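Local coordinates for protein aldehyde dehydrogenase (Anabaena variabilis, PDB 4H7N) that probably oxidises aldehydes to carboxylic acids with NAD+ as cofactor, at residues A[4-9]-A[22-27]; A[156-161]-A[187-192]; A[74-79]-A[165-170]; A[128-133]-A[203-208]. All blocks are in the same frame, centred on the assembly; numbering follows the deposited sequence.

Interaction 1: residues A[4-9]-A[22-27]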
loop_
_atom_site.group_PDB
_atom_site.type_symbol
_atom_site.label_atom_id
_atom_site.label_comp_id
_atom_site.label_asym_id
_atom_site.label_seq_id
_atom_site.Cartn_x
_atom_site.Cartn_y
_atom_site.Cartn_z
HETATM N N MSE A 4 -18.589 11.553 -33.886
HETATM C CA MSE A 4 -19.023 10.164 -34.028
HETATM C C MSE A 4 -18.883 9.413 -32.714
HETATM O O MSE A 4 -17.871 9.542 -32.038
HETATM C CB MSE A 4 -18.194 9.442 -35.070
HETATM C CG MSE A 4 -18.554 7.938 -35.148
HETATM SE SE MSE A 4 -17.612 7.306 -36.707
HETATM C CE MSE A 4 -18.868 7.720 -38.112
ATOM N N THR A 5 -19.882 8.597 -32.382
ATOM C CA THR A 5 -19.836 7.717 -31.212
ATOM C C THR A 5 -18.946 6.523 -31.524
ATOM O O THR A 5 -19.272 5.722 -32.376
ATOM C CB THR A 5 -21.247 7.210 -30.862
ATOM O OG1 THR A 5 -22.117 8.338 -30.701
ATOM C CG2 THR A 5 -21.236 6.409 -29.522
ATOM N N LYS A 6 -17.801 6.422 -30.869
ATOM C CA LYS A 6 -16.943 5.285 -31.085
ATOM C C LYS A 6 -17.602 3.964 -30.603
ATOM O O LYS A 6 -18.271 3.929 -29.564
ATOM C CB LYS A 6 -15.636 5.504 -30.355
ATOM C CG LYS A 6 -14.617 4.463 -30.773
ATOM C CD LYS A 6 -13.536 4.329 -29.752
ATOM C CE LYS A 6 -12.801 3.015 -29.882
ATOM N NZ LYS A 6 -12.646 2.611 -31.301
ATOM N N THR A 7 -17.465 2.892 -31.360
ATOM C CA THR A 7 -17.955 1.601 -30.915
ATOM C C THR A 7 -16.812 0.599 -31.122
ATOM O O THR A 7 -15.934 0.850 -31.914
ATOM C CB THR A 7 -19.232 1.167 -31.685
ATOM O OG1 THR A 7 -18.907 0.846 -33.027
ATOM C CG2 THR A 7 -20.289 2.280 -31.714
ATOM N N ILE A 8 -16.841 -0.533 -30.430
ATOM C CA ILE A 8 -15.837 -1.571 -30.578
ATOM C C ILE A 8 -16.586 -2.865 -30.883
ATOM O O ILE A 8 -17.477 -3.246 -30.149
ATOM C CB ILE A 8 -15.010 -1.736 -29.273
ATOM C CG1 ILE A 8 -14.224 -0.470 -28.976
ATOM C CG2 ILE A 8 -14.024 -2.892 -29.406
ATOM C CD1 ILE A 8 -13.722 -0.310 -27.553
ATOM N N GLU A 9 -16.218 -3.535 -31.965
ATOM C CA GLU A 9 -16.812 -4.810 -32.289
ATOM C C GLU A 9 -16.028 -5.887 -31.559
ATOM O O GLU A 9 -14.805 -5.791 -31.430
ATOM C CB GLU A 9 -16.784 -5.029 -33.776
ATOM C CG GLU A 9 -17.651 -4.041 -34.523
ATOM C CD GLU A 9 -17.755 -4.395 -35.999
ATOM O OE1 GLU A 9 -16.799 -4.114 -36.756
ATOM O OE2 GLU A 9 -18.776 -5.004 -36.377
ATOM N N ILE A 22 -19.646 -2.980 -28.166
ATOM C CA ILE A 22 -19.715 -2.204 -26.944
ATOM C C ILE A 22 -19.410 -0.759 -27.310
ATOM O O ILE A 22 -18.829 -0.508 -28.363
ATOM C CB ILE A 22 -18.688 -2.730 -25.914
ATOM C CG1 ILE A 22 -17.265 -2.681 -26.449
ATOM C CG2 ILE A 22 -19.051 -4.149 -25.476
ATOM C CD1 ILE A 22 -16.280 -3.208 -25.443
ATOM N N ILE A 23 -19.794 0.164 -26.442
ATOM C CA ILE A 23 -19.723 1.587 -26.656
ATOM C C ILE A 23 -18.968 2.304 -25.541
ATOM O O ILE A 23 -19.540 2.635 -24.559
ATOM C CB ILE A 23 -21.136 2.228 -26.677
ATOM C CG1 ILE A 23 -22.095 1.397 -27.497
ATOM C CG2 ILE A 23 -21.105 3.653 -27.232
ATOM C CD1 ILE A 23 -21.732 1.356 -28.923
ATOM N N PRO A 24 -17.696 2.618 -25.746
ATOM C CA PRO A 24 -16.978 3.186 -24.620
ATOM C C PRO A 24 -17.372 4.625 -24.357
ATOM O O PRO A 24 -17.622 5.381 -25.277
ATOM C CB PRO A 24 -15.506 3.055 -25.006
ATOM C CG PRO A 24 -15.461 2.665 -26.433
ATOM C CD PRO A 24 -16.844 2.323 -26.900
ATOM N N PRO A 25 -17.459 5.013 -23.083
ATOM C CA PRO A 25 -17.843 6.415 -22.862
ATOM C C PRO A 25 -16.665 7.336 -23.086
ATOM O O PRO A 25 -15.572 7.049 -22.584
ATOM C CB PRO A 25 -18.237 6.425 -21.378
ATOM C CG PRO A 25 -17.464 5.306 -20.775
ATOM C CD PRO A 25 -17.207 4.294 -21.837
ATOM N N PRO A 26 -16.877 8.458 -23.786
ATOM C CA PRO A 26 -15.834 9.511 -23.866
ATOM C C PRO A 26 -15.451 10.103 -22.509
ATOM O O PRO A 26 -16.254 10.054 -21.572
ATOM C CB PRO A 26 -16.502 10.614 -24.685
ATOM C CG PRO A 26 -17.694 9.960 -25.336
ATOM C CD PRO A 26 -18.130 8.848 -24.457
ATOM N N PRO A 27 -14.249 10.711 -22.412
ATOM C CA PRO A 27 -13.816 11.252 -21.111
ATOM C C PRO A 27 -14.912 12.038 -20.378
ATOM O O PRO A 27 -15.104 11.823 -19.198
ATOM C CB PRO A 27 -12.621 12.145 -21.493
ATOM C CG PRO A 27 -12.042 11.433 -22.681
ATOM C CD PRO A 27 -13.210 10.880 -23.449
HETATM O O HOH W 1 -18.462 5.971 -27.706
#

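Interaction 2: residues A[156-161]-A[187-192]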
loop_
_atom_site.group_PDB
_atom_site.type_symbol
_atom_site.label_atom_id
_atom_site.label_comp_id
_atom_site.label_asym_id
_atom_site.label_seq_id
_atom_site.Cartn_x
_atom_site.Cartn_y
_atom_site.Cartn_z
ATOM N N ALA A 156 -18.222 2.995 -3.473
ATOM C CA ALA A 156 -18.741 2.783 -4.814
ATOM C C ALA A 156 -17.616 2.297 -5.733
ATOM O O ALA A 156 -16.402 2.548 -5.487
ATOM C CB ALA A 156 -19.357 4.063 -5.356
ATOM N N VAL A 157 -17.995 1.508 -6.745
ATOM C CA VAL A 157 -17.011 0.852 -7.563
ATOM C C VAL A 157 -17.407 0.999 -9.030
ATOM O O VAL A 157 -18.577 0.719 -9.389
ATOM C CB VAL A 157 -16.905 -0.643 -7.230
ATOM C CG1 VAL A 157 -15.805 -1.280 -8.056
ATOM C CG2 VAL A 157 -16.684 -0.888 -5.744
ATOM N N VAL A 158 -16.470 1.472 -9.850
ATOM C CA VAL A 158 -16.611 1.456 -11.329
ATOM C C VAL A 158 -15.771 0.327 -11.910
ATOM O O VAL A 158 -14.570 0.274 -11.708
ATOM C CB VAL A 158 -16.164 2.780 -11.972
ATOM C CG1 VAL A 158 -16.434 2.752 -13.460
ATOM C CG2 VAL A 158 -16.972 3.910 -11.420
ATOM N N VAL A 159 -16.406 -0.608 -12.577
ATOM C CA VAL A 159 -15.759 -1.755 -13.094
ATOM C C VAL A 159 -15.687 -1.677 -14.619
ATOM O O VAL A 159 -16.713 -1.517 -15.268
ATOM C CB VAL A 159 -16.559 -3.055 -12.719
ATOM C CG1 VAL A 159 -15.900 -4.321 -13.287
ATOM C CG2 VAL A 159 -16.717 -3.149 -11.233
ATOM N N LYS A 160 -14.482 -1.824 -15.149
ATOM C CA LYS A 160 -14.193 -1.817 -16.587
ATOM C C LYS A 160 -13.549 -3.141 -16.979
ATOM O O LYS A 160 -12.327 -3.311 -16.912
ATOM C CB LYS A 160 -13.267 -0.628 -17.033
ATOM C CG LYS A 160 -13.388 -0.499 -18.551
ATOM C CD LYS A 160 -12.152 -0.149 -19.337
ATOM C CE LYS A 160 -11.023 -1.141 -19.189
ATOM N NZ LYS A 160 -11.142 -2.141 -20.214
ATOM N N PRO A 161 -14.367 -4.104 -17.354
ATOM C CA PRO A 161 -13.808 -5.368 -17.853
ATOM C C PRO A 161 -13.158 -5.206 -19.226
ATOM O O PRO A 161 -13.329 -4.192 -19.853
ATOM C CB PRO A 161 -15.015 -6.319 -17.904
ATOM C CG PRO A 161 -16.170 -5.559 -17.339
ATOM C CD PRO A 161 -15.837 -4.088 -17.435
ATOM N N ILE A 187 -21.115 0.519 -10.862
ATOM C CA ILE A 187 -21.253 1.026 -12.198
ATOM C C ILE A 187 -20.364 0.203 -13.123
ATOM O O ILE A 187 -19.145 0.081 -12.875
ATOM C CB ILE A 187 -20.748 2.487 -12.254
ATOM C CG1 ILE A 187 -21.467 3.356 -11.235
ATOM C CG2 ILE A 187 -20.977 3.063 -13.631
ATOM C CD1 ILE A 187 -22.973 3.361 -11.358
ATOM N N PHE A 188 -20.934 -0.361 -14.177
ATOM C CA PHE A 188 -20.143 -1.087 -15.175
ATOM C C PHE A 188 -19.918 -0.180 -16.400
ATOM O O PHE A 188 -20.875 0.430 -16.869
ATOM C CB PHE A 188 -20.892 -2.301 -15.672
ATOM C CG PHE A 188 -20.982 -3.379 -14.660
ATOM C CD1 PHE A 188 -19.926 -4.226 -14.465
ATOM C CD2 PHE A 188 -22.109 -3.525 -13.894
ATOM C CE1 PHE A 188 -19.997 -5.229 -13.533
ATOM C CE2 PHE A 188 -22.198 -4.538 -12.943
ATOM C CZ PHE A 188 -21.131 -5.376 -12.772
ATOM N N VAL A 189 -18.685 -0.074 -16.860
ATOM C CA VAL A 189 -18.369 0.689 -18.059
ATOM C C VAL A 189 -17.612 -0.214 -19.015
ATOM O O VAL A 189 -16.898 -1.107 -18.613
ATOM C CB VAL A 189 -17.587 1.979 -17.782
ATOM C CG1 VAL A 189 -18.395 2.911 -16.873
ATOM C CG2 VAL A 189 -16.277 1.704 -17.125
ATOM N N GLU A 190 -17.783 0.032 -20.291
ATOM C CA GLU A 190 -17.189 -0.803 -21.345
ATOM C C GLU A 190 -16.070 -0.045 -22.017
ATOM O O GLU A 190 -16.143 1.193 -22.154
ATOM C CB GLU A 190 -18.248 -1.093 -22.406
ATOM C CG GLU A 190 -19.290 -2.097 -21.967
ATOM C CD GLU A 190 -20.552 -2.075 -22.852
ATOM O OE1 GLU A 190 -20.710 -1.142 -23.731
ATOM O OE2 GLU A 190 -21.380 -3.020 -22.663
ATOM N N GLY A 191 -15.059 -0.759 -22.485
ATOM C CA GLY A 191 -14.054 -0.107 -23.275
ATOM C C GLY A 191 -12.773 -0.847 -23.253
ATOM O O GLY A 191 -12.650 -1.833 -22.538
ATOM N N GLY A 192 -11.819 -0.357 -24.047
ATOM C CA GLY A 192 -10.480 -0.928 -24.052
ATOM C C GLY A 192 -9.549 -0.193 -23.141
ATOM O O GLY A 192 -9.968 0.480 -22.221
HETATM O O HOH W 2 -15.317 -3.576 -21.763
#

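Interaction 3: residues A[74-79]-A[165-170]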
loop_
_atom_site.group_PDB
_atom_site.type_symbol
_atom_site.label_atom_id
_atom_site.label_comp_id
_atom_site.label_asym_id
_atom_site.label_seq_id
_atom_site.Cartn_x
_atom_site.Cartn_y
_atom_site.Cartn_z
ATOM N N LEU A 74 -21.358 -15.936 -20.422
ATOM C CA LEU A 74 -19.969 -16.254 -20.071
ATOM C C LEU A 74 -19.422 -17.390 -20.977
ATOM O O LEU A 74 -18.264 -17.376 -21.371
ATOM C CB LEU A 74 -19.878 -16.507 -18.570
ATOM C CG LEU A 74 -18.497 -16.575 -17.958
ATOM C CD1 LEU A 74 -17.686 -15.308 -18.202
ATOM C CD2 LEU A 74 -18.663 -16.815 -16.453
ATOM N N VAL A 75 -20.248 -18.345 -21.353
ATOM C CA VAL A 75 -19.869 -19.311 -22.416
ATOM C C VAL A 75 -19.498 -18.540 -23.721
ATOM O O VAL A 75 -18.498 -18.825 -24.365
ATOM C CB VAL A 75 -21.003 -20.284 -22.736
ATOM C CG1 VAL A 75 -20.787 -21.020 -24.054
ATOM C CG2 VAL A 75 -21.192 -21.276 -21.617
ATOM N N ASN A 76 -20.338 -17.592 -24.101
ATOM C CA ASN A 76 -20.091 -16.785 -25.286
ATOM C C ASN A 76 -18.746 -16.042 -25.159
ATOM O O ASN A 76 -17.982 -15.980 -26.142
ATOM C CB ASN A 76 -21.250 -15.799 -25.469
ATOM C CG ASN A 76 -21.395 -15.242 -26.886
ATOM O OD1 ASN A 76 -22.487 -14.736 -27.245
ATOM N ND2 ASN A 76 -20.320 -15.273 -27.690
ATOM N N ASP A 77 -18.460 -15.479 -23.983
ATOM C CA ASP A 77 -17.199 -14.737 -23.778
ATOM C C ASP A 77 -15.969 -15.638 -23.847
ATOM O O ASP A 77 -14.927 -15.224 -24.312
ATOM C CB ASP A 77 -17.146 -14.029 -22.403
ATOM C CG ASP A 77 -17.861 -12.667 -22.350
ATOM O OD1 ASP A 77 -17.849 -11.870 -23.335
ATOM O OD2 ASP A 77 -18.383 -12.327 -21.245
ATOM N N THR A 78 -16.071 -16.843 -23.287
ATOM C CA THR A 78 -14.903 -17.703 -23.018
ATOM C C THR A 78 -14.784 -18.913 -23.881
ATOM O O THR A 78 -13.715 -19.502 -23.983
ATOM C CB THR A 78 -14.879 -18.204 -21.564
ATOM O OG1 THR A 78 -16.026 -19.030 -21.257
ATOM C CG2 THR A 78 -14.830 -17.008 -20.567
ATOM N N GLY A 79 -15.885 -19.300 -24.515
ATOM C CA GLY A 79 -15.881 -20.487 -25.344
ATOM C C GLY A 79 -15.928 -21.830 -24.636
ATOM O O GLY A 79 -15.694 -22.873 -25.256
ATOM N N ALA A 165 -13.687 -9.608 -23.557
ATOM C CA ALA A 165 -14.702 -10.513 -22.973
ATOM C C ALA A 165 -15.693 -9.754 -22.076
ATOM O O ALA A 165 -15.611 -9.823 -20.847
ATOM C CB ALA A 165 -14.001 -11.574 -22.166
ATOM N N PRO A 166 -16.589 -8.966 -22.675
ATOM C CA PRO A 166 -17.425 -8.034 -21.938
ATOM C C PRO A 166 -18.873 -8.486 -21.791
ATOM O O PRO A 166 -19.656 -7.825 -21.118
ATOM C CB PRO A 166 -17.359 -6.783 -22.818
ATOM C CG PRO A 166 -17.402 -7.395 -24.187
ATOM C CD PRO A 166 -16.621 -8.694 -24.116
ATOM N N ARG A 167 -19.253 -9.576 -22.425
ATOM C CA ARG A 167 -20.700 -9.894 -22.548
ATOM C C ARG A 167 -21.371 -10.312 -21.236
ATOM O O ARG A 167 -22.567 -10.103 -21.062
ATOM C CB ARG A 167 -20.936 -10.993 -23.563
ATOM C CG ARG A 167 -20.294 -10.776 -24.914
ATOM C CD ARG A 167 -20.519 -12.036 -25.716
ATOM N NE ARG A 167 -19.825 -12.035 -26.984
ATOM C CZ ARG A 167 -18.500 -12.142 -27.150
ATOM N NH1 ARG A 167 -17.661 -12.181 -26.130
ATOM N NH2 ARG A 167 -18.006 -12.229 -28.369
ATOM N N PHE A 168 -20.575 -10.804 -20.278
ATOM C CA PHE A 168 -21.115 -11.286 -18.998
ATOM C C PHE A 168 -21.730 -10.170 -18.187
ATOM O O PHE A 168 -22.508 -10.445 -17.300
ATOM C CB PHE A 168 -20.045 -11.973 -18.168
ATOM C CG PHE A 168 -19.040 -11.016 -17.585
ATOM C CD1 PHE A 168 -17.982 -10.548 -18.334
ATOM C CD2 PHE A 168 -19.176 -10.570 -16.282
ATOM C CE1 PHE A 168 -17.062 -9.672 -17.790
ATOM C CE2 PHE A 168 -18.255 -9.680 -15.722
ATOM C CZ PHE A 168 -17.190 -9.243 -16.477
ATOM N N VAL A 169 -21.377 -8.926 -18.491
ATOM C CA VAL A 169 -21.907 -7.765 -17.820
ATOM C C VAL A 169 -23.437 -7.616 -18.005
ATOM O O VAL A 169 -24.163 -7.263 -17.050
ATOM C CB VAL A 169 -21.148 -6.482 -18.255
ATOM C CG1 VAL A 169 -21.801 -5.251 -17.681
ATOM C CG2 VAL A 169 -19.719 -6.518 -17.702
ATOM N N ALA A 170 -23.951 -7.940 -19.173
ATOM C CA ALA A 170 -25.372 -7.636 -19.468
ATOM C C ALA A 170 -26.302 -8.349 -18.460
ATOM O O ALA A 170 -27.151 -7.723 -17.875
ATOM C CB ALA A 170 -25.726 -7.996 -20.903
HETATM O O HOH W 3 -22.422 -11.930 -28.351
HETATM O O HOH W 4 -14.831 -13.073 -25.885
#

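Interaction 4: residues A[128-133]-A[203-208]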
loop_
_atom_site.group_PDB
_atom_site.type_symbol
_atom_site.label_atom_id
_atom_site.label_comp_id
_atom_site.label_asym_id
_atom_site.label_seq_id
_atom_site.Cartn_x
_atom_site.Cartn_y
_atom_site.Cartn_z
ATOM N N PRO A 128 -14.091 6.767 -1.344
ATOM C CA PRO A 128 -15.448 6.868 -1.930
ATOM C C PRO A 128 -15.632 6.148 -3.284
ATOM O O PRO A 128 -16.699 5.569 -3.519
ATOM C CB PRO A 128 -15.642 8.359 -2.083
ATOM C CG PRO A 128 -14.802 8.958 -0.980
ATOM C CD PRO A 128 -13.575 8.087 -0.932
ATOM N N LEU A 129 -14.640 6.209 -4.144
ATOM C CA LEU A 129 -14.743 5.639 -5.498
ATOM C C LEU A 129 -13.515 4.836 -5.925
ATOM O O LEU A 129 -12.383 5.345 -5.995
ATOM C CB LEU A 129 -15.021 6.730 -6.503
ATOM C CG LEU A 129 -15.341 6.226 -7.928
ATOM C CD1 LEU A 129 -16.614 5.364 -7.927
ATOM C CD2 LEU A 129 -15.499 7.363 -8.901
ATOM N N VAL A 130 -13.745 3.545 -6.156
ATOM C CA VAL A 130 -12.699 2.580 -6.507
ATOM C C VAL A 130 -12.894 2.234 -7.980
ATOM O O VAL A 130 -14.063 1.993 -8.433
ATOM C CB VAL A 130 -12.805 1.314 -5.624
ATOM C CG1 VAL A 130 -11.856 0.242 -6.101
ATOM C CG2 VAL A 130 -12.496 1.672 -4.186
ATOM N N GLY A 131 -11.817 2.302 -8.741
ATOM C CA GLY A 131 -11.810 1.772 -10.127
ATOM C C GLY A 131 -11.208 0.364 -10.250
ATOM O O GLY A 131 -10.122 0.056 -9.713
ATOM N N VAL A 132 -11.927 -0.516 -10.929
ATOM C CA VAL A 132 -11.441 -1.850 -11.205
ATOM C C VAL A 132 -11.295 -2.084 -12.691
ATOM O O VAL A 132 -12.244 -1.914 -13.463
ATOM C CB VAL A 132 -12.423 -2.892 -10.643
ATOM C CG1 VAL A 132 -12.022 -4.292 -11.086
ATOM C CG2 VAL A 132 -12.439 -2.811 -9.122
ATOM N N ILE A 133 -10.106 -2.504 -13.102
ATOM C CA ILE A 133 -9.819 -2.849 -14.510
ATOM C C ILE A 133 -9.429 -4.289 -14.506
ATOM O O ILE A 133 -8.410 -4.652 -13.867
ATOM C CB ILE A 133 -8.667 -1.986 -15.059
ATOM C CG1 ILE A 133 -9.086 -0.514 -14.986
ATOM C CG2 ILE A 133 -8.331 -2.419 -16.503
ATOM C CD1 ILE A 133 -7.972 0.486 -15.263
ATOM N N VAL A 203 -11.012 8.261 -10.116
ATOM C CA VAL A 203 -11.231 7.436 -8.946
ATOM C C VAL A 203 -10.242 7.780 -7.828
ATOM O O VAL A 203 -9.288 8.536 -8.038
ATOM C CB VAL A 203 -11.188 5.954 -9.320
ATOM C CG1 VAL A 203 -12.271 5.639 -10.382
ATOM C CG2 VAL A 203 -9.855 5.487 -9.809
ATOM N N ASP A 204 -10.495 7.224 -6.657
ATOM C CA ASP A 204 -9.687 7.443 -5.456
ATOM C C ASP A 204 -8.715 6.301 -5.198
ATOM O O ASP A 204 -7.849 6.389 -4.332
ATOM C CB ASP A 204 -10.616 7.567 -4.250
ATOM C CG ASP A 204 -11.602 8.726 -4.388
ATOM O OD1 ASP A 204 -11.234 9.778 -4.917
ATOM O OD2 ASP A 204 -12.807 8.565 -4.073
ATOM N N PHE A 205 -8.863 5.221 -5.950
ATOM C CA PHE A 205 -8.185 3.950 -5.707
ATOM C C PHE A 205 -8.352 3.140 -7.030
ATOM O O PHE A 205 -9.474 3.039 -7.567
ATOM C CB PHE A 205 -8.837 3.218 -4.517
ATOM C CG PHE A 205 -8.056 2.016 -4.004
ATOM C CD1 PHE A 205 -7.861 0.890 -4.789
ATOM C CD2 PHE A 205 -7.569 2.004 -2.720
ATOM C CE1 PHE A 205 -7.128 -0.178 -4.329
ATOM C CE2 PHE A 205 -6.854 0.915 -2.220
ATOM C CZ PHE A 205 -6.613 -0.166 -3.052
ATOM N N VAL A 206 -7.295 2.527 -7.518
ATOM C CA VAL A 206 -7.364 1.670 -8.716
ATOM C C VAL A 206 -6.837 0.280 -8.464
ATOM O O VAL A 206 -5.706 0.094 -7.952
ATOM C CB VAL A 206 -6.672 2.284 -9.956
ATOM C CG1 VAL A 206 -5.170 2.476 -9.764
ATOM C CG2 VAL A 206 -6.930 1.398 -11.190
ATOM N N CYS A 207 -7.650 -0.719 -8.820
ATOM C CA CYS A 207 -7.246 -2.135 -8.893
ATOM C C CYS A 207 -7.076 -2.582 -10.353
ATOM O O CYS A 207 -8.009 -2.429 -11.186
ATOM C CB CYS A 207 -8.327 -3.013 -8.286
ATOM S SG CYS A 207 -8.601 -2.651 -6.565
ATOM N N PHE A 208 -5.907 -3.108 -10.691
ATOM C CA PHE A 208 -5.619 -3.552 -12.052
ATOM C C PHE A 208 -4.964 -4.921 -12.020
ATOM O O PHE A 208 -3.972 -5.180 -11.258
ATOM C CB PHE A 208 -4.700 -2.574 -12.781
ATOM C CG PHE A 208 -4.230 -3.069 -14.105
ATOM C CD1 PHE A 208 -4.997 -2.874 -15.236
ATOM C CD2 PHE A 208 -3.023 -3.775 -14.223
ATOM C CE1 PHE A 208 -4.567 -3.329 -16.479
ATOM C CE2 PHE A 208 -2.609 -4.270 -15.444
ATOM C CZ PHE A 208 -3.382 -4.037 -16.575
#

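Interaction 1: residues A[4-9]-A[22-27]
Thr5 meets Ile23 methyl to methyl, with Thr5 CG2 at 3.6 Å from Ile23 CG2. The two side chains slant across each other. Lys6 uses its carbonyl: Lys6 O lies 3.4 Å from Pro24 CD. A water donates to both Lys6 O and Pro24 O and bridges the two backbones. The Lys6 side chain passes Pro24 at about a right angle. Thr7 runs side by side with Ile23, pointing the same way. The packing is tight here, since Thr7 CG2 and Ile23 CD1 are 3.3 Å apart. Ile8 then begins a two-stranded antiparallel sheet, in which strand 8-11 pairs with strand 18-22. Ile8 and Ile22 form a hydrogen-bonded pair: Ile8 N donates to Ile22 O at 2.9 Å, and Ile22 N donates to Ile8 O at 3.0 Å. Their side chains share a face of the sheet, with Ile8 CB at 3.7 Å from Ile22 CG1. Ile8 CG1 is anti to the carbonyl carbon (chi1 -64°). The chain then runs extended, and Ile8 CD1 reaches Pro24 CG at 3.6 Å. Ile23 N is held by Glu190 OE1, while Pro24 and Pro25 rest on Thr195 of helix 193-200.

Interaction 2: residues A[156-161]-A[187-192]
Val159 and Ile187 are joined by Val159 N, which donates to Ile187 O at 2.8 Å. They belong to a beta-alpha-beta unit in which strands 156-161 and 186-188 run parallel and helix 169-176 connects them. The arrangement is consistent with a Rossmann-type nucleotide-binding domain. Ile187 N to Val157 O and Val189 N to Val159 O complete the ladder, both at 2.9 Å. Val158 CG1 packs on Val189 CG2 on one face. On the other face Val159 and Phe188 lie side by side, and the ring also meets helix 169-176.

Lys160 extends the contact past the paired strands. Lys160 CB lies 3.8 Å from Val189 CG2. Lys160 CG is anti to the backbone N (chi1 -164°) and passes Val189 O at 3.6 Å. The chain bends from here on. CD lies equally near Gly191 O and Gly192 O, and CE comes closest to Gly192 O. The ammonium approaches the carbonyls of Pro161 and Gly191, each from above its plane. Lys160 NZ donates to Pro161 O at 3.0 Å within its own segment. Across the contact, Lys160 NZ donates to Gly191 O at 2.8 Å. A water also bridges the two segments, donating to Pro161 O and accepting from Gly191 N.

Interaction 3: residues A[74-79]-A[165-170]
Asp77 fixes the tight part of the contact by placing its carboxylate against the backbone of 165-168. Asp77 OD1 accepts from Arg167 N at 2.8 Å, through its syn lone pair. Asp77 OD1 is also met on its anti side by Arg167 NH1 in a salt bridge of 2.8 Å, so two donors grip one oxygen. Asp77 OD2 takes Phe168 N at 2.8 Å and lies at the edge of the Phe168 ring. Leu74 CD1 packs on Phe168 CB at 4.1 Å. The C-terminal turn of helix 67-78 is thus tied to the type I beta turn from Pro166 to Val169, which leads into helix 169-176. The carboxylate is buried, and the nearby arginine would probably favour its charged form.

The other side is looser and wetter. Asn76, partly exposed, crosses Arg167 at about a right angle. Asn76 ND2 sits over one face of the guanidinium, 3.4 Å from Arg167 NE, and both atoms are donors. A water bridges the two side chains, donating to Asn76 OD1 and accepting from Arg167 NE. Asp19 serves both residues: it forms a salt bridge with Arg167 NH2 and accepts from Asn76 ND2. Arg167 NH1 gives a further bond, 3.0 Å long, to a second water.

Interaction 4: residues A[128-133]-A[203-208]
Asp204 OD2 is gripped by Leu129 N and by Arg38 of helix 27-46. The bond from Leu129 N is 3.0 Å long and bent, and it reaches OD2 on the anti side, somewhat out of the carboxylate plane. Arg38 NH1 adds a salt bridge to the same oxygen. Asp204 N donates back to Leu129 O at 2.7 Å, so the residue is held at both its backbone and its side chain. This contact pairs two parallel strands, 118-134 and 205-209, in the sheet of what is probably the Rossmann-type NAD-binding domain of the family. Strand 156-161 lies along the other edge of strand 118-134.

From here the ladder is regular. Gly131 N donates to Phe205 O and Cys207 N to Gly131 O, each at 2.7 Å. Ile133 N follows with a bond to Cys207 O. The three bonds are close to straight.

The two faces are lined differently. Val203 CG1 lies over the glycine backbone, 3.9 Å from Gly131 CA, and also meets the end of Leu129. On the opposite face Val130 CG2 packs beside Phe205 CB, and Cys207 CB lies near Val132 CG2. The Phe205 ring turns away from this pairing. It meets Tyr127 edge-to-face and lies near a bound glycerol, which probably came from the crystallisation liquor.

At the C-terminal ends of these strands, the side chain of Phe208 is about 7 Å from that of Glu232, the predicted active-site residue on the neighbouring strand 229-232. There Ile133 CG2 touches the edge of the Phe208 ring, 3.6 Å from Phe208 CD1.

Overall arrangement
Interaction 1 closes first, as a short N-terminal hairpin loop, and stands in series before the other three. Interaction 3 opens next, at the end of helix 67-78. Interaction 4 opens at 128-133 and closes only at 203-208. Interaction 2 lies wholly within that span, and its strand 156-161 pairs with strand 118-134, so both contacts belong to one mixed sheet, within its parallel part. Interaction 3 closes at 165-170, between the two segments of interaction 2, and therefore crosses both interactions 2 and 4. It ties helix 67-78 to the start of the crossover helix 169-176, where Val169 packs on Phe188. The hairpin joins this body through Glu190 and Pro166.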